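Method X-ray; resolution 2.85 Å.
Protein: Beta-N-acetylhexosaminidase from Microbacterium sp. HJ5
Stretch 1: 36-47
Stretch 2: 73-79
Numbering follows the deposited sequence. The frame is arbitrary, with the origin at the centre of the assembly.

Stretch 1 (36-47) PFRLDASTRIEG
Stretch 2, residues 73-79: GAVIALR

Two chain segments can pack closely with few backbone hydrogen bonds if apolar side chains fill the space between them, and stretches 36-47 and 73-79 of this β-N-acetylhexosaminidase illustrate the principle. They run in the same direction, Arg-44, Ile-45 and Glu-46 lying beside Val-75, Ile-76 and Ala-77 with CA-CA distances of 4.2, 4.4 and 4.7 Å, and together bury 570 Å².

Pro-36 lies out of reach. In the short strand 37-38, Phe-37 (phi/psi -108/113) points toward the partner; with chi1 t and chi2 87°, its ring brings CZ to 3.7 Å from Ala-74 CB and 3.9 Å from Ile-76 CG1. Leu-39 starts away, but its t,p rotamer returns CD1 to 4.2 Å from Ile-76 CD1. The chain then turns through Asp-40, at 56/-157, and exposed Ala-41. Ser-42 contributes its backbone: its O accepts a hydrogen bond from Gly-73 N at 2.6 Å. Glycine suits this spot, since an ideal CB there would clash with the same Ser-42 O.

Thr-43 (chi1 p) serves two ends: OG1 donates to Leu-39 O at 3.1 Å, bracing the turn, while CG2 rests 3.8 Å from Ala-74 CB. Arg-44, modelled only to CB, places that atom 4.0 Å from Val-75 CB.

Ile-45 and Val-75 share an unusual positive phi, at 68/130 and 70/130. The CA-CB bond of Ile-45 points away, yet its m,m rotamer carries CD1 to 3.7 Å from Ile-76 CB, and CG2 lies 3.8 Å from Leu-78 CD1 (Leu-78 m,t). Ile-76, buried and m,t at -108/125, thus meets Phe-37, Leu-39 and Ile-45. Ile-76 O accepts a hydrogen bond from Glu-46 N at 2.6 Å (143° at hydrogen) and a CA-H...O contact from Ile-45 CA at 3.2 Å. Glu-46 (-80/144) sets CB 3.6 Å from Ala-77 CA; Gly-47 leaves the interface.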

# COMPACT_ATOMS: atom_id res chain seq x y z
N PRO A 36 -37.63 -30.33 13.48
CA PRO A 36 -36.40 -29.82 12.84
C PRO A 36 -36.50 -29.72 11.32
O PRO A 36 -37.56 -29.93 10.74
CB PRO A 36 -35.33 -30.83 13.26
CG PRO A 36 -35.96 -31.66 14.35
CD PRO A 36 -37.41 -31.66 14.06
N PHE A 37 -35.37 -29.43 10.68
CA PHE A 37 -35.30 -29.19 9.24
C PHE A 37 -34.60 -30.37 8.57
O PHE A 37 -33.40 -30.59 8.77
CB PHE A 37 -34.56 -27.89 8.94
CG PHE A 37 -34.50 -27.53 7.48
CD1 PHE A 37 -35.53 -26.83 6.88
CD2 PHE A 37 -33.41 -27.90 6.71
CE1 PHE A 37 -35.48 -26.50 5.54
CE2 PHE A 37 -33.35 -27.57 5.37
CZ PHE A 37 -34.39 -26.87 4.78
N ARG A 38 -35.34 -31.12 7.76
CA ARG A 38 -34.77 -32.22 7.00
C ARG A 38 -34.07 -31.69 5.76
O ARG A 38 -34.63 -30.88 5.02
CB ARG A 38 -35.84 -33.23 6.61
CG ARG A 38 -36.02 -34.38 7.60
CD ARG A 38 -36.59 -33.89 8.92
NE ARG A 38 -36.74 -34.97 9.90
N LEU A 39 -32.83 -32.14 5.54
CA LEU A 39 -32.03 -31.60 4.44
C LEU A 39 -32.34 -32.29 3.12
O LEU A 39 -32.61 -31.61 2.11
CB LEU A 39 -30.54 -31.74 4.77
CG LEU A 39 -29.59 -30.80 4.02
CD1 LEU A 39 -29.42 -29.50 4.78
CD2 LEU A 39 -28.25 -31.47 3.78
N ASP A 40 -32.31 -33.62 3.09
CA ASP A 40 -32.58 -34.40 1.89
C ASP A 40 -31.66 -34.00 0.74
O ASP A 40 -30.57 -33.46 0.97
CB ASP A 40 -34.04 -34.26 1.47
N ALA A 41 -32.08 -34.27 -0.49
CA ALA A 41 -31.35 -33.86 -1.69
C ALA A 41 -32.15 -32.87 -2.53
O ALA A 41 -31.89 -32.73 -3.73
CB ALA A 41 -30.95 -35.08 -2.52
N SER A 42 -33.11 -32.18 -1.92
CA SER A 42 -33.98 -31.25 -2.63
C SER A 42 -33.87 -29.81 -2.18
O SER A 42 -34.42 -28.93 -2.85
CB SER A 42 -35.45 -31.70 -2.51
N THR A 43 -33.18 -29.53 -1.07
CA THR A 43 -33.07 -28.16 -0.58
C THR A 43 -32.24 -27.32 -1.55
O THR A 43 -31.28 -27.81 -2.16
CB THR A 43 -32.45 -28.15 0.81
OG1 THR A 43 -31.37 -29.09 0.87
CG2 THR A 43 -33.50 -28.52 1.85
N ARG A 44 -32.61 -26.05 -1.69
CA ARG A 44 -32.20 -25.23 -2.82
C ARG A 44 -31.07 -24.25 -2.52
O ARG A 44 -30.22 -24.02 -3.39
CB ARG A 44 -33.40 -24.45 -3.36
N ILE A 45 -31.04 -23.66 -1.32
CA ILE A 45 -30.13 -22.58 -0.94
C ILE A 45 -30.48 -21.32 -1.72
O ILE A 45 -30.63 -21.34 -2.95
CB ILE A 45 -28.65 -22.96 -1.15
CG1 ILE A 45 -28.34 -24.33 -0.55
CG2 ILE A 45 -27.74 -21.89 -0.56
CD1 ILE A 45 -28.67 -24.46 0.91
N GLU A 46 -30.61 -20.20 -1.01
CA GLU A 46 -30.95 -18.93 -1.65
C GLU A 46 -29.71 -18.31 -2.29
O GLU A 46 -28.61 -18.39 -1.75
CB GLU A 46 -31.56 -17.96 -0.64
N GLY A 47 -29.91 -17.67 -3.44
CA GLY A 47 -28.82 -17.04 -4.16
C GLY A 47 -28.15 -15.91 -3.40
O GLY A 47 -28.61 -14.77 -3.46
N GLY A 73 -36.45 -27.40 -3.29
CA GLY A 73 -37.45 -28.00 -2.42
C GLY A 73 -37.85 -27.11 -1.26
O GLY A 73 -38.81 -26.35 -1.36
N ALA A 74 -37.11 -27.21 -0.15
CA ALA A 74 -37.42 -26.43 1.04
C ALA A 74 -36.70 -25.08 1.05
O ALA A 74 -37.24 -24.10 1.56
CB ALA A 74 -37.05 -27.22 2.29
N VAL A 75 -35.48 -25.04 0.50
CA VAL A 75 -34.69 -23.82 0.32
C VAL A 75 -34.19 -23.27 1.65
O VAL A 75 -34.96 -23.10 2.61
CB VAL A 75 -35.48 -22.74 -0.45
N ILE A 76 -32.89 -22.99 1.72
CA ILE A 76 -32.26 -22.34 2.87
C ILE A 76 -31.89 -20.92 2.45
O ILE A 76 -31.18 -20.73 1.46
CB ILE A 76 -31.03 -23.11 3.36
CG1 ILE A 76 -31.42 -24.54 3.74
CG2 ILE A 76 -30.38 -22.40 4.54
CD1 ILE A 76 -30.24 -25.42 4.12
N ALA A 77 -32.37 -19.93 3.20
CA ALA A 77 -32.28 -18.53 2.81
C ALA A 77 -31.06 -17.88 3.44
O ALA A 77 -30.94 -17.83 4.67
CB ALA A 77 -33.55 -17.78 3.20
N LEU A 78 -30.16 -17.37 2.61
CA LEU A 78 -29.02 -16.57 3.04
C LEU A 78 -29.20 -15.18 2.45
O LEU A 78 -29.12 -15.00 1.23
CB LEU A 78 -27.70 -17.19 2.61
CG LEU A 78 -27.58 -18.71 2.73
CD1 LEU A 78 -26.47 -19.23 1.82
CD2 LEU A 78 -27.33 -19.12 4.17
N ARG A 79 -29.44 -14.19 3.31
CA ARG A 79 -29.73 -12.83 2.86
C ARG A 79 -28.89 -11.83 3.63
O ARG A 79 -28.58 -12.02 4.81
CB ARG A 79 -31.22 -12.50 3.02